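Local coordinates for alpha-amylase (Eisenia fetida, PDB 6M4K), which probably hydrolyses internal alpha-1,4-glucosidic linkages of starch-like polysaccharides as a calcium-containing enzyme of glycoside hydrolase family 13, at residues G15-V20 against Y337-L342; Y72-R77 against A186-G191; H21-K26 against S344-P349; A468-V473 against P491-H496. One frame throughout, in Å; residues are numbered along the deposited sequence.

Interaction 1: residues G15-V20 against Y337-L342; sequences GRDVIV and YGHVRL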
loop_
_atom_site.group_PDB
_atom_site.type_symbol
_atom_site.label_atom_id
_atom_site.label_comp_id
_atom_site.label_asym_id
_atom_site.label_seq_id
_atom_site.Cartn_x
_atom_site.Cartn_y
_atom_site.Cartn_z
ATOM N N GLY A 15 12.386 -15.724 -1.240
ATOM C CA GLY A 15 13.173 -14.526 -1.461
ATOM C C GLY A 15 12.381 -13.298 -1.845
ATOM O O GLY A 15 12.989 -12.279 -2.199
ATOM N N ARG A 16 11.050 -13.356 -1.793
ATOM C CA ARG A 16 10.201 -12.222 -2.134
ATOM C C ARG A 16 9.217 -11.966 -1.002
ATOM O O ARG A 16 8.752 -12.898 -0.339
ATOM C CB ARG A 16 9.427 -12.488 -3.427
ATOM C CG ARG A 16 10.338 -12.882 -4.555
ATOM C CD ARG A 16 9.607 -13.089 -5.853
ATOM N NE ARG A 16 10.533 -13.534 -6.891
ATOM C CZ ARG A 16 10.178 -14.000 -8.084
ATOM N NH1 ARG A 16 8.893 -14.081 -8.418
ATOM N NH2 ARG A 16 11.111 -14.376 -8.950
ATOM N N ASP A 17 8.876 -10.691 -0.797
ATOM C CA ASP A 17 8.028 -10.327 0.333
ATOM C C ASP A 17 7.250 -9.025 0.117
ATOM O O ASP A 17 6.072 -8.934 0.466
ATOM C CB ASP A 17 8.912 -10.234 1.590
ATOM C CG ASP A 17 8.120 -10.119 2.868
ATOM O OD1 ASP A 17 7.179 -10.923 3.078
ATOM O OD2 ASP A 17 8.442 -9.235 3.688
ATOM N N VAL A 18 7.901 -7.998 -0.424
ATOM C CA VAL A 18 7.327 -6.652 -0.483
ATOM C C VAL A 18 6.334 -6.574 -1.632
ATOM O O VAL A 18 6.553 -7.149 -2.698
ATOM C CB VAL A 18 8.472 -5.632 -0.644
ATOM C CG1 VAL A 18 7.928 -4.224 -0.859
ATOM C CG2 VAL A 18 9.386 -5.666 0.561
ATOM N N ILE A 19 5.236 -5.859 -1.426
ATOM C CA ILE A 19 4.257 -5.674 -2.493
ATOM C C ILE A 19 4.206 -4.203 -2.914
ATOM O O ILE A 19 4.706 -3.310 -2.221
ATOM C CB ILE A 19 2.876 -6.230 -2.111
ATOM C CG1 ILE A 19 2.304 -5.452 -0.939
ATOM C CG2 ILE A 19 3.000 -7.733 -1.762
ATOM C CD1 ILE A 19 0.844 -5.778 -0.656
ATOM N N VAL A 20 3.624 -3.960 -4.091
ATOM C CA VAL A 20 3.607 -2.634 -4.708
ATOM C C VAL A 20 2.186 -2.309 -5.147
ATOM O O VAL A 20 1.527 -3.132 -5.787
ATOM C CB VAL A 20 4.554 -2.556 -5.923
ATOM C CG1 VAL A 20 4.491 -1.160 -6.554
ATOM C CG2 VAL A 20 5.965 -2.917 -5.539
ATOM N N TYR A 337 8.898 -5.049 10.818
ATOM C CA TYR A 337 7.592 -4.670 11.326
ATOM C C TYR A 337 6.602 -4.573 10.175
ATOM O O TYR A 337 6.677 -3.660 9.336
ATOM C CB TYR A 337 7.625 -3.336 12.088
ATOM C CG TYR A 337 6.246 -2.897 12.548
ATOM C CD1 TYR A 337 5.619 -3.523 13.624
ATOM C CD2 TYR A 337 5.558 -1.883 11.888
ATOM C CE1 TYR A 337 4.355 -3.137 14.043
ATOM C CE2 TYR A 337 4.301 -1.496 12.293
ATOM C CZ TYR A 337 3.691 -2.129 13.360
ATOM O OH TYR A 337 2.439 -1.711 13.735
ATOM N N GLY A 338 5.664 -5.514 10.119
ATOM C CA GLY A 338 4.563 -5.444 9.185
ATOM C C GLY A 338 4.898 -5.987 7.812
ATOM O O GLY A 338 6.052 -6.195 7.438
ATOM N N HIS A 339 3.841 -6.218 7.041
ATOM C CA HIS A 339 3.970 -6.546 5.629
ATOM C C HIS A 339 4.057 -5.240 4.847
ATOM O O HIS A 339 3.102 -4.456 4.851
ATOM C CB HIS A 339 2.761 -7.356 5.169
ATOM C CG HIS A 339 2.914 -7.916 3.795
ATOM N ND1 HIS A 339 1.849 -8.334 3.027
ATOM C CD2 HIS A 339 4.024 -8.136 3.057
ATOM C CE1 HIS A 339 2.302 -8.793 1.874
ATOM N NE2 HIS A 339 3.619 -8.687 1.868
ATOM N N VAL A 340 5.181 -5.018 4.174
ATOM C CA VAL A 340 5.474 -3.718 3.557
ATOM C C VAL A 340 4.875 -3.623 2.160
ATOM O O VAL A 340 5.115 -4.485 1.304
ATOM C CB VAL A 340 6.985 -3.468 3.494
ATOM C CG1 VAL A 340 7.270 -2.156 2.747
ATOM C CG2 VAL A 340 7.583 -3.442 4.902
ATOM N N ARG A 341 4.121 -2.545 1.926
ATOM C CA ARG A 341 3.621 -2.181 0.609
ATOM C C ARG A 341 4.230 -0.837 0.222
ATOM O O ARG A 341 4.215 0.111 1.018
ATOM C CB ARG A 341 2.093 -2.070 0.639
ATOM C CG ARG A 341 1.475 -1.696 -0.707
ATOM C CD ARG A 341 -0.026 -1.450 -0.600
ATOM N NE ARG A 341 -0.315 -0.272 0.218
ATOM C CZ ARG A 341 -1.503 0.010 0.757
ATOM N NH1 ARG A 341 -2.536 -0.792 0.567
ATOM N NH2 ARG A 341 -1.664 1.108 1.495
ATOM N N LEU A 342 4.779 -0.758 -0.985
ATOM C CA LEU A 342 5.255 0.506 -1.545
ATOM C C LEU A 342 4.214 1.082 -2.494
ATOM O O LEU A 342 3.708 0.378 -3.375
ATOM C CB LEU A 342 6.552 0.302 -2.331
ATOM C CG LEU A 342 7.724 -0.395 -1.644
ATOM C CD1 LEU A 342 8.985 -0.275 -2.488
ATOM C CD2 LEU A 342 7.969 0.177 -0.266
HETATM O O HOH W 1 7.296 -6.925 4.806
#
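D17 offers its carbonyl oxygen to the ring of H339: NE2 of H339 donates to O of D17 over 2.8 Å, with the acceptor in the imidazole plane and the nitrogen nearly in line with the C=O bond. OD2 of D17 accepts a hydrogen bond from water 1, which also donates to G338 O and accepts from V340 N; Y10 and H398 also bond this carboxylate. With the ring's ND1 bonded to Y232, a leucine in place of H339 would probably leave the D17 carbonyl and the Y232 hydroxyl each without this partner. V18 sends CG1, anti to its backbone N (chi1 174°), to within 3.9 Å of L342 CG. I19 and V20 pair in parallel with R341 and L342, on the first and last strands of the TIM barrel, and so close it. I19 N donates to V340 O (3.1 Å), and I19 O accepts from L342 N (2.8 Å). CG1 of I19 lies 3.7 Å from R341 CB, and its CG2 approaches the H339 ring obliquely.

Interaction 2: residues Y72-R77 against A186-G191; sequences YTMNSR and ANRLIG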
loop_
_atom_site.group_PDB
_atom_site.type_symbol
_atom_site.label_atom_id
_atom_site.label_comp_id
_atom_site.label_asym_id
_atom_site.label_seq_id
_atom_site.Cartn_x
_atom_site.Cartn_y
_atom_site.Cartn_z
ATOM N N TYR A 72 -20.403 -6.058 -10.681
ATOM C CA TYR A 72 -19.245 -6.914 -10.455
ATOM C C TYR A 72 -18.752 -7.582 -11.735
ATOM O O TYR A 72 -17.987 -8.553 -11.668
ATOM C CB TYR A 72 -19.518 -7.908 -9.323
ATOM C CG TYR A 72 -19.967 -7.215 -8.052
ATOM C CD1 TYR A 72 -19.068 -6.488 -7.272
ATOM C CD2 TYR A 72 -21.293 -7.270 -7.636
ATOM C CE1 TYR A 72 -19.486 -5.838 -6.118
ATOM C CE2 TYR A 72 -21.715 -6.628 -6.487
ATOM C CZ TYR A 72 -20.812 -5.920 -5.717
ATOM O OH TYR A 72 -21.248 -5.285 -4.575
ATOM N N THR A 73 -19.156 -7.078 -12.906
ATOM C CA THR A 73 -18.439 -7.463 -14.111
ATOM C C THR A 73 -17.033 -6.868 -14.067
ATOM O O THR A 73 -16.703 -6.079 -13.181
ATOM C CB THR A 73 -19.185 -7.028 -15.372
ATOM O OG1 THR A 73 -19.081 -5.606 -15.540
ATOM C CG2 THR A 73 -20.652 -7.436 -15.281
ATOM N N MET A 74 -16.191 -7.261 -15.016
ATOM C CA MET A 74 -14.752 -7.050 -14.897
ATOM C C MET A 74 -14.163 -6.241 -16.045
ATOM O O MET A 74 -13.037 -6.483 -16.481
ATOM C CB MET A 74 -14.036 -8.381 -14.702
ATOM C CG MET A 74 -14.273 -8.955 -13.305
ATOM S SD MET A 74 -13.453 -7.974 -12.028
ATOM C CE MET A 74 -11.759 -8.401 -12.424
ATOM N N ASN A 75 -14.897 -5.239 -16.514
ATOM C CA ASN A 75 -14.389 -4.275 -17.486
ATOM C C ASN A 75 -14.271 -2.931 -16.778
ATOM O O ASN A 75 -15.278 -2.386 -16.317
ATOM C CB ASN A 75 -15.362 -4.179 -18.658
ATOM C CG ASN A 75 -14.766 -3.499 -19.874
ATOM O OD1 ASN A 75 -13.553 -3.351 -20.005
ATOM N ND2 ASN A 75 -15.636 -3.095 -20.794
ATOM N N SER A 76 -13.039 -2.423 -16.660
ATOM C CA SER A 76 -12.725 -1.238 -15.873
ATOM C C SER A 76 -11.814 -0.326 -16.685
ATOM O O SER A 76 -11.361 -0.666 -17.785
ATOM C CB SER A 76 -11.997 -1.626 -14.578
ATOM O OG SER A 76 -10.684 -2.088 -14.868
ATOM N N ARG A 77 -11.479 0.817 -16.095
ATOM C CA ARG A 77 -10.544 1.727 -16.748
ATOM C C ARG A 77 -9.216 1.057 -17.059
ATOM O O ARG A 77 -8.570 1.385 -18.057
ATOM C CB ARG A 77 -10.314 2.947 -15.867
ATOM C CG ARG A 77 -9.453 4.003 -16.541
ATOM C CD ARG A 77 -9.258 5.236 -15.693
ATOM N NE ARG A 77 -8.617 6.274 -16.497
ATOM C CZ ARG A 77 -8.722 7.578 -16.255
ATOM N NH1 ARG A 77 -9.401 8.032 -15.213
ATOM N NH2 ARG A 77 -8.154 8.440 -17.100
ATOM N N ALA A 186 -15.833 -12.114 -5.381
ATOM C CA ALA A 186 -14.504 -12.473 -4.902
ATOM C C ALA A 186 -14.104 -13.872 -5.361
ATOM O O ALA A 186 -12.962 -14.090 -5.778
ATOM C CB ALA A 186 -14.456 -12.363 -3.382
ATOM N N ASN A 187 -15.038 -14.831 -5.314
ATOM C CA ASN A 187 -14.707 -16.199 -5.705
ATOM C C ASN A 187 -14.408 -16.327 -7.190
ATOM O O ASN A 187 -13.595 -17.169 -7.589
ATOM C CB ASN A 187 -15.838 -17.151 -5.311
ATOM C CG ASN A 187 -15.765 -17.546 -3.863
ATOM O OD1 ASN A 187 -14.679 -17.558 -3.288
ATOM N ND2 ASN A 187 -16.912 -17.875 -3.258
ATOM N N ARG A 188 -15.085 -15.542 -8.028
ATOM C CA ARG A 188 -14.782 -15.568 -9.452
ATOM C C ARG A 188 -13.343 -15.138 -9.686
ATOM O O ARG A 188 -12.601 -15.779 -10.441
ATOM C CB ARG A 188 -15.774 -14.663 -10.196
ATOM C CG ARG A 188 -15.601 -14.603 -11.708
ATOM C CD ARG A 188 -16.869 -14.080 -12.427
ATOM N NE ARG A 188 -17.747 -13.334 -11.535
ATOM C CZ ARG A 188 -17.881 -12.011 -11.553
ATOM N NH1 ARG A 188 -17.207 -11.289 -12.439
ATOM N NH2 ARG A 188 -18.684 -11.410 -10.685
ATOM N N LEU A 189 -12.913 -14.093 -8.976
ATOM C CA LEU A 189 -11.549 -13.607 -9.141
ATOM C C LEU A 189 -10.536 -14.594 -8.571
ATOM O O LEU A 189 -9.495 -14.843 -9.198
ATOM C CB LEU A 189 -11.411 -12.214 -8.532
ATOM C CG LEU A 189 -11.821 -11.048 -9.447
ATOM C CD1 LEU A 189 -13.217 -11.206 -10.056
ATOM C CD2 LEU A 189 -11.719 -9.742 -8.689
ATOM N N ILE A 190 -10.829 -15.185 -7.408
ATOM C CA ILE A 190 -9.959 -16.224 -6.865
ATOM C C ILE A 190 -9.824 -17.366 -7.865
ATOM O O ILE A 190 -8.720 -17.870 -8.106
ATOM C CB ILE A 190 -10.495 -16.710 -5.507
ATOM C CG1 ILE A 190 -10.323 -15.627 -4.447
ATOM C CG2 ILE A 190 -9.769 -17.980 -5.066
ATOM C CD1 ILE A 190 -11.099 -15.911 -3.171
ATOM N N GLY A 191 -10.930 -17.741 -8.514
ATOM C CA GLY A 191 -10.867 -18.834 -9.469
ATOM C C GLY A 191 -9.964 -18.546 -10.651
ATOM O O GLY A 191 -9.340 -19.456 -11.198
#
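The carbonyl oxygen of Y72 is gripped end-on by the guanidinium of R188. NH1 of R188 lies 2.9 Å from Y72 O and NH2 of R188 lies 3.1 Å from the same oxygen, which sits in the guanidinium plane, between the two nitrogens at its edge. Both donors reach the oxygen from one face of the carbonyl plane: NH1 is tilted 21° from it, while NH2 stands well above it. NH2 has a second partner in E184, one turn earlier on the helix 176-192, whose carboxylate forms a salt bridge with it. The Y72 hydroxyl is bonded elsewhere, to Y133, and the T73 hydroxyl to D117. Beside the polar grip, M74 folds its chain through bends at chi2 and chi3 and, in the one of two L189 conformers described here, meets that leucine tip to tip, while CG of M74 passes R188 NH1 obliquely. This packing joins the loop that leads to helix 81-93 to a helix on the outside of the barrel. A positive side chain, steadied by a neighbouring acid, thus spends two N-H groups on one backbone oxygen, which probably fixes the loop's course at Y72.

Interaction 3: residues H21-K26 against S344-P349; sequences HLFEWK and SSYNWP. With SO4 (sulfate ion), chain G.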
loop_
_atom_site.group_PDB
_atom_site.type_symbol
_atom_site.label_atom_id
_atom_site.label_comp_id
_atom_site.label_asym_id
_atom_site.label_seq_id
_atom_site.Cartn_x
_atom_site.Cartn_y
_atom_site.Cartn_z
ATOM N N HIS A 21 1.729 -1.096 -4.857
ATOM C CA HIS A 21 0.441 -0.636 -5.365
ATOM C C HIS A 21 0.676 0.069 -6.695
ATOM O O HIS A 21 1.189 1.193 -6.721
ATOM C CB HIS A 21 -0.193 0.330 -4.382
ATOM C CG HIS A 21 -1.566 0.763 -4.775
ATOM N ND1 HIS A 21 -2.192 1.840 -4.189
ATOM C CD2 HIS A 21 -2.448 0.241 -5.656
ATOM C CE1 HIS A 21 -3.400 1.974 -4.707
ATOM N NE2 HIS A 21 -3.580 1.015 -5.600
ATOM N N LEU A 22 0.336 -0.598 -7.800
ATOM C CA LEU A 22 0.484 0.004 -9.128
ATOM C C LEU A 22 -0.806 0.773 -9.440
ATOM O O LEU A 22 -1.676 0.343 -10.198
ATOM C CB LEU A 22 0.843 -1.059 -10.160
ATOM C CG LEU A 22 2.203 -1.733 -9.962
ATOM C CD1 LEU A 22 2.434 -2.786 -11.044
ATOM C CD2 LEU A 22 3.333 -0.715 -9.978
ATOM N N PHE A 23 -0.911 1.943 -8.809
ATOM C CA PHE A 23 -2.150 2.716 -8.757
ATOM C C PHE A 23 -2.540 3.205 -10.153
ATOM O O PHE A 23 -1.770 3.916 -10.813
ATOM C CB PHE A 23 -1.901 3.889 -7.805
ATOM C CG PHE A 23 -3.037 4.873 -7.683
ATOM C CD1 PHE A 23 -4.316 4.471 -7.329
ATOM C CD2 PHE A 23 -2.793 6.235 -7.860
ATOM C CE1 PHE A 23 -5.348 5.400 -7.174
ATOM C CE2 PHE A 23 -3.821 7.168 -7.707
ATOM C CZ PHE A 23 -5.090 6.751 -7.378
ATOM N N GLU A 24 -3.724 2.799 -10.610
ATOM C CA GLU A 24 -4.286 3.169 -11.908
ATOM C C GLU A 24 -3.499 2.630 -13.097
ATOM O O GLU A 24 -3.775 3.026 -14.243
ATOM C CB GLU A 24 -4.538 4.678 -12.053
ATOM C CG GLU A 24 -5.688 5.210 -11.211
ATOM C CD GLU A 24 -7.051 5.081 -11.877
ATOM O OE1 GLU A 24 -7.182 4.388 -12.912
ATOM O OE2 GLU A 24 -8.005 5.690 -11.363
ATOM N N TRP A 25 -2.556 1.716 -12.892
ATOM C CA TRP A 25 -1.914 1.078 -14.035
ATOM C C TRP A 25 -2.906 0.191 -14.785
ATOM O O TRP A 25 -3.741 -0.505 -14.175
ATOM C CB TRP A 25 -0.727 0.224 -13.596
ATOM C CG TRP A 25 0.493 0.995 -13.171
ATOM C CD1 TRP A 25 0.541 2.146 -12.416
ATOM C CD2 TRP A 25 1.853 0.656 -13.463
ATOM N NE1 TRP A 25 1.852 2.529 -12.223
ATOM C CE2 TRP A 25 2.673 1.641 -12.870
ATOM C CE3 TRP A 25 2.463 -0.384 -14.176
ATOM C CZ2 TRP A 25 4.064 1.612 -12.971
ATOM C CZ3 TRP A 25 3.842 -0.401 -14.278
ATOM C CH2 TRP A 25 4.624 0.579 -13.676
ATOM N N LYS A 26 -2.788 0.190 -16.113
ATOM C CA LYS A 26 -3.556 -0.719 -16.955
ATOM C C LYS A 26 -3.048 -2.154 -16.815
ATOM O O LYS A 26 -1.881 -2.403 -16.495
ATOM C CB LYS A 26 -3.445 -0.317 -18.429
ATOM C CG LYS A 26 -4.149 0.984 -18.786
ATOM C CD LYS A 26 -4.109 1.253 -20.294
ATOM C CE LYS A 26 -2.689 1.478 -20.782
ATOM N NZ LYS A 26 -2.711 2.014 -22.184
ATOM N N SER A 344 3.126 3.206 -5.707
ATOM C CA SER A 344 3.668 3.592 -7.007
ATOM C C SER A 344 2.676 4.547 -7.653
ATOM O O SER A 344 1.521 4.178 -7.895
ATOM C CB SER A 344 3.943 2.379 -7.900
ATOM O OG SER A 344 4.810 2.749 -8.963
ATOM N N SER A 345 3.130 5.776 -7.915
ATOM C CA SER A 345 2.242 6.908 -8.153
ATOM C C SER A 345 2.331 7.447 -9.574
ATOM O O SER A 345 3.263 7.160 -10.332
ATOM C CB SER A 345 2.608 8.062 -7.218
ATOM O OG SER A 345 2.697 7.624 -5.878
ATOM N N TYR A 346 1.361 8.304 -9.888
ATOM C CA TYR A 346 1.471 9.188 -11.033
ATOM C C TYR A 346 1.502 10.640 -10.564
ATOM O O TYR A 346 1.021 10.987 -9.487
ATOM C CB TYR A 346 0.340 8.949 -12.038
ATOM C CG TYR A 346 -1.080 9.167 -11.535
ATOM C CD1 TYR A 346 -1.601 10.454 -11.423
ATOM C CD2 TYR A 346 -1.913 8.092 -11.216
ATOM C CE1 TYR A 346 -2.893 10.666 -10.998
ATOM C CE2 TYR A 346 -3.215 8.297 -10.792
ATOM C CZ TYR A 346 -3.708 9.587 -10.688
ATOM O OH TYR A 346 -5.002 9.781 -10.288
ATOM N N ASN A 347 2.065 11.496 -11.415
ATOM C CA ASN A 347 2.115 12.926 -11.149
ATOM C C ASN A 347 0.784 13.579 -11.501
ATOM O O ASN A 347 0.062 13.134 -12.392
ATOM C CB ASN A 347 3.240 13.542 -11.984
ATOM C CG ASN A 347 3.754 14.850 -11.414
ATOM O OD1 ASN A 347 3.340 15.292 -10.350
ATOM N ND2 ASN A 347 4.688 15.468 -12.131
ATOM N N TRP A 348 0.467 14.648 -10.792
ATOM C CA TRP A 348 -0.727 15.425 -11.081
ATOM C C TRP A 348 -0.477 16.838 -10.588
ATOM O O TRP A 348 0.458 17.071 -9.815
ATOM C CB TRP A 348 -1.978 14.810 -10.425
ATOM C CG TRP A 348 -2.168 15.144 -8.964
ATOM C CD1 TRP A 348 -2.958 16.137 -8.438
ATOM C CD2 TRP A 348 -1.573 14.472 -7.840
ATOM N NE1 TRP A 348 -2.884 16.122 -7.060
ATOM C CE2 TRP A 348 -2.039 15.114 -6.672
ATOM C CE3 TRP A 348 -0.693 13.386 -7.709
ATOM C CZ2 TRP A 348 -1.654 14.713 -5.398
ATOM C CZ3 TRP A 348 -0.316 12.986 -6.430
ATOM C CH2 TRP A 348 -0.795 13.655 -5.298
ATOM N N PRO A 349 -1.280 17.843 -11.072
ATOM C CA PRO A 349 -0.985 19.241 -10.690
ATOM C C PRO A 349 -1.473 19.573 -9.286
ATOM O O PRO A 349 -2.413 20.356 -9.075
ATOM C CB PRO A 349 -1.718 20.034 -11.778
ATOM C CG PRO A 349 -2.902 19.183 -12.093
ATOM C CD PRO A 349 -2.382 17.760 -12.049
HETATM S S SO4 G . -4.331 -1.148 -23.543
HETATM O O1 SO4 G . -5.549 -1.352 -22.776
HETATM O O2 SO4 G . -3.211 -1.531 -22.700
HETATM O O3 SO4 G . -4.188 0.271 -23.861
HETATM O O4 SO4 G . -4.368 -1.961 -24.757
HETATM O O HOH W 2 0.871 4.876 -10.534
HETATM O O HOH W 3 4.077 4.581 -11.075
#
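The crowded first torsion of Y346 (chi1 61°) and the extended one of F23, its CG anti to the backbone N, bring their rings side by side. CE2 of F23 lies 3.3 Å from CE2 of Y346; the planes are 6° apart but slid so that they hardly overlap. CG of E24 lies over the centre of one face of the F23 ring and also reaches the edge of Y346, whose hydroxyl is held by V362 O. Backbone pairing fades at the C-terminal ends of the first and last barrel strands: S344 N to H21 O (3.0 Å) and F23 N to S344 O (3.4 Å) are both weak. Water 2 joins F23 O and S344 O; water 3 links W25 NE1 with S344 OG, also bonded to H386. NZ of K26 pairs with D374 and bonds a sulfate probably left from crystallisation. A methionine in place of K26 would probably leave D374 without this positive mate. Ordered water thus takes over polar groups where strand pairing weakens.

Interaction 4: residues A468-V473 against P491-H496; sequences ACRATV and PMIAIH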
loop_
_atom_site.group_PDB
_atom_site.type_symbol
_atom_site.label_atom_id
_atom_site.label_comp_id
_atom_site.label_asym_id
_atom_site.label_seq_id
_atom_site.Cartn_x
_atom_site.Cartn_y
_atom_site.Cartn_z
ATOM N N ALA A 468 26.601 8.782 -8.499
ATOM C CA ALA A 468 27.060 9.250 -7.198
ATOM C C ALA A 468 27.389 8.090 -6.264
ATOM O O ALA A 468 27.302 8.231 -5.042
ATOM C CB ALA A 468 26.046 10.201 -6.561
ATOM N N CYS A 469 27.776 6.942 -6.819
ATOM C CA CYS A 469 28.124 5.795 -5.988
ATOM C C CYS A 469 29.274 6.156 -5.056
ATOM O O CYS A 469 30.320 6.647 -5.496
ATOM C CB CYS A 469 28.491 4.599 -6.873
ATOM S SG CYS A 469 29.255 3.163 -6.057
ATOM N N ARG A 470 29.062 5.941 -3.761
ATOM C CA ARG A 470 30.010 6.356 -2.739
ATOM C C ARG A 470 31.211 5.419 -2.692
ATOM O O ARG A 470 31.199 4.309 -3.237
ATOM C CB ARG A 470 29.343 6.389 -1.359
ATOM C CG ARG A 470 28.228 7.409 -1.226
ATOM C CD ARG A 470 27.690 7.479 0.197
ATOM N NE ARG A 470 26.454 8.259 0.264
ATOM C CZ ARG A 470 26.402 9.586 0.329
ATOM N NH1 ARG A 470 27.522 10.300 0.334
ATOM N NH2 ARG A 470 25.227 10.204 0.382
ATOM N N ALA A 471 32.259 5.888 -2.020
ATOM C CA ALA A 471 33.441 5.073 -1.804
ATOM C C ALA A 471 33.085 3.793 -1.057
ATOM O O ALA A 471 32.141 3.742 -0.263
ATOM C CB ALA A 471 34.482 5.859 -1.005
ATOM N N THR A 472 33.871 2.757 -1.318
ATOM C CA THR A 472 33.651 1.455 -0.712
ATOM C C THR A 472 33.764 1.529 0.807
ATOM O O THR A 472 34.626 2.226 1.351
ATOM C CB THR A 472 34.702 0.498 -1.267
ATOM O OG1 THR A 472 34.218 -0.099 -2.478
ATOM C CG2 THR A 472 35.029 -0.555 -0.262
ATOM N N VAL A 473 32.890 0.796 1.494
ATOM C CA VAL A 473 32.894 0.705 2.948
ATOM C C VAL A 473 33.656 -0.551 3.354
ATOM O O VAL A 473 33.294 -1.663 2.950
ATOM C CB VAL A 473 31.461 0.670 3.504
ATOM C CG1 VAL A 473 31.487 0.431 4.996
ATOM C CG2 VAL A 473 30.718 1.954 3.162
ATOM N N PRO A 491 21.173 10.773 2.516
ATOM C CA PRO A 491 22.129 10.829 3.627
ATOM C C PRO A 491 22.105 9.546 4.449
ATOM O O PRO A 491 21.904 9.545 5.668
ATOM C CB PRO A 491 21.630 12.043 4.412
ATOM C CG PRO A 491 20.135 11.942 4.253
ATOM C CD PRO A 491 19.884 11.398 2.870
ATOM N N MET A 492 22.353 8.430 3.774
ATOM C CA MET A 492 22.285 7.112 4.390
ATOM C C MET A 492 23.228 6.186 3.650
ATOM O O MET A 492 23.458 6.354 2.448
ATOM C CB MET A 492 20.911 6.468 4.214
ATOM C CG MET A 492 19.746 7.273 4.656
ATOM S SD MET A 492 18.265 6.313 4.336
ATOM C CE MET A 492 18.120 6.459 2.558
ATOM N N ILE A 493 23.738 5.196 4.361
ATOM C CA ILE A 493 24.544 4.143 3.768
ATOM C C ILE A 493 23.939 2.825 4.207
ATOM O O ILE A 493 23.676 2.634 5.397
ATOM C CB ILE A 493 26.017 4.241 4.204
ATOM C CG1 ILE A 493 26.674 5.466 3.561
ATOM C CG2 ILE A 493 26.761 2.959 3.859
ATOM C CD1 ILE A 493 28.132 5.638 3.946
ATOM N N ALA A 494 23.720 1.923 3.258
ATOM C CA ALA A 494 23.224 0.591 3.569
ATOM C C ALA A 494 24.140 -0.425 2.908
ATOM O O ALA A 494 24.439 -0.304 1.716
ATOM C CB ALA A 494 21.784 0.415 3.076
ATOM N N ILE A 495 24.585 -1.410 3.676
ATOM C CA ILE A 495 25.479 -2.442 3.173
ATOM C C ILE A 495 24.926 -3.800 3.577
ATOM O O ILE A 495 24.269 -3.941 4.616
ATOM C CB ILE A 495 26.935 -2.257 3.673
ATOM C CG1 ILE A 495 26.986 -2.252 5.201
ATOM C CG2 ILE A 495 27.541 -0.972 3.112
ATOM C CD1 ILE A 495 28.416 -2.245 5.780
ATOM N N HIS A 496 25.170 -4.805 2.742
ATOM C CA HIS A 496 24.666 -6.133 3.074
ATOM C C HIS A 496 25.491 -7.189 2.362
ATOM O O HIS A 496 26.217 -6.898 1.413
ATOM C CB HIS A 496 23.157 -6.293 2.779
ATOM C CG HIS A 496 22.783 -6.157 1.332
ATOM N ND1 HIS A 496 22.970 -7.162 0.407
ATOM C CD2 HIS A 496 22.191 -5.140 0.661
ATOM C CE1 HIS A 496 22.532 -6.759 -0.775
ATOM N NE2 HIS A 496 22.052 -5.534 -0.649
HETATM O O HOH W 4 24.035 7.060 -0.089
#
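The guanidinium of R470 has water 4 at its edge, in its plane, and both CG1 of I493 and the carbonyl oxygen of M492 approach it obliquely. That water accepts from NE of R470 at 2.7 Å and donates to M492 O at 2.7 Å, so it spans the gap between two groups that do not meet directly: NE of R470 and O of M492 stay 4.2 Å apart. NH2 of R470 is bonded to the carbonyl of N490, just before the strand 492-496, and D451 forms a long, weak ion pair with NE.

The rest is apolar. The R470 chain runs extended from CG to NE, which lays its CD 4.0 Å from CG1 of I493, the two side chains crossing at a slant. V473 supplies one methyl to each isoleucine: CG2 of V473 is 4.1 Å from CG2 of I493, and CG1 of V473 is 4.1 Å from CD1 of I495, the latter pair meeting at about a right angle. I493 and I495 both point toward the loop, as alternate residues of a strand do. The disulfide of C469 with C455 ties down the start of the segment 468-473. Strand 492-496 belongs to the antiparallel sheet of the C-terminal all-beta domain, its other side facing helices 322-334 and 389-401.

From the N terminus, the first barrel strand supplies one side of both interaction 1 and interaction 3, which meet the last barrel strand and the loop after it more than 300 residues later. Their segments alternate along the chain, so the two loops cross; they also touch directly, L342 O lying 2.9 Å from H21 N in a probable hydrogen bond. Interaction 2 is nested within both loops, tying the loop before helix 81-93 to the helix 176-192; it touches interaction 3 where R77 packs on E24. Interaction 4 opens only after all these have closed, joining nearby parts of the C-terminal beta domain, its centre about 45 Å from that of interaction 2.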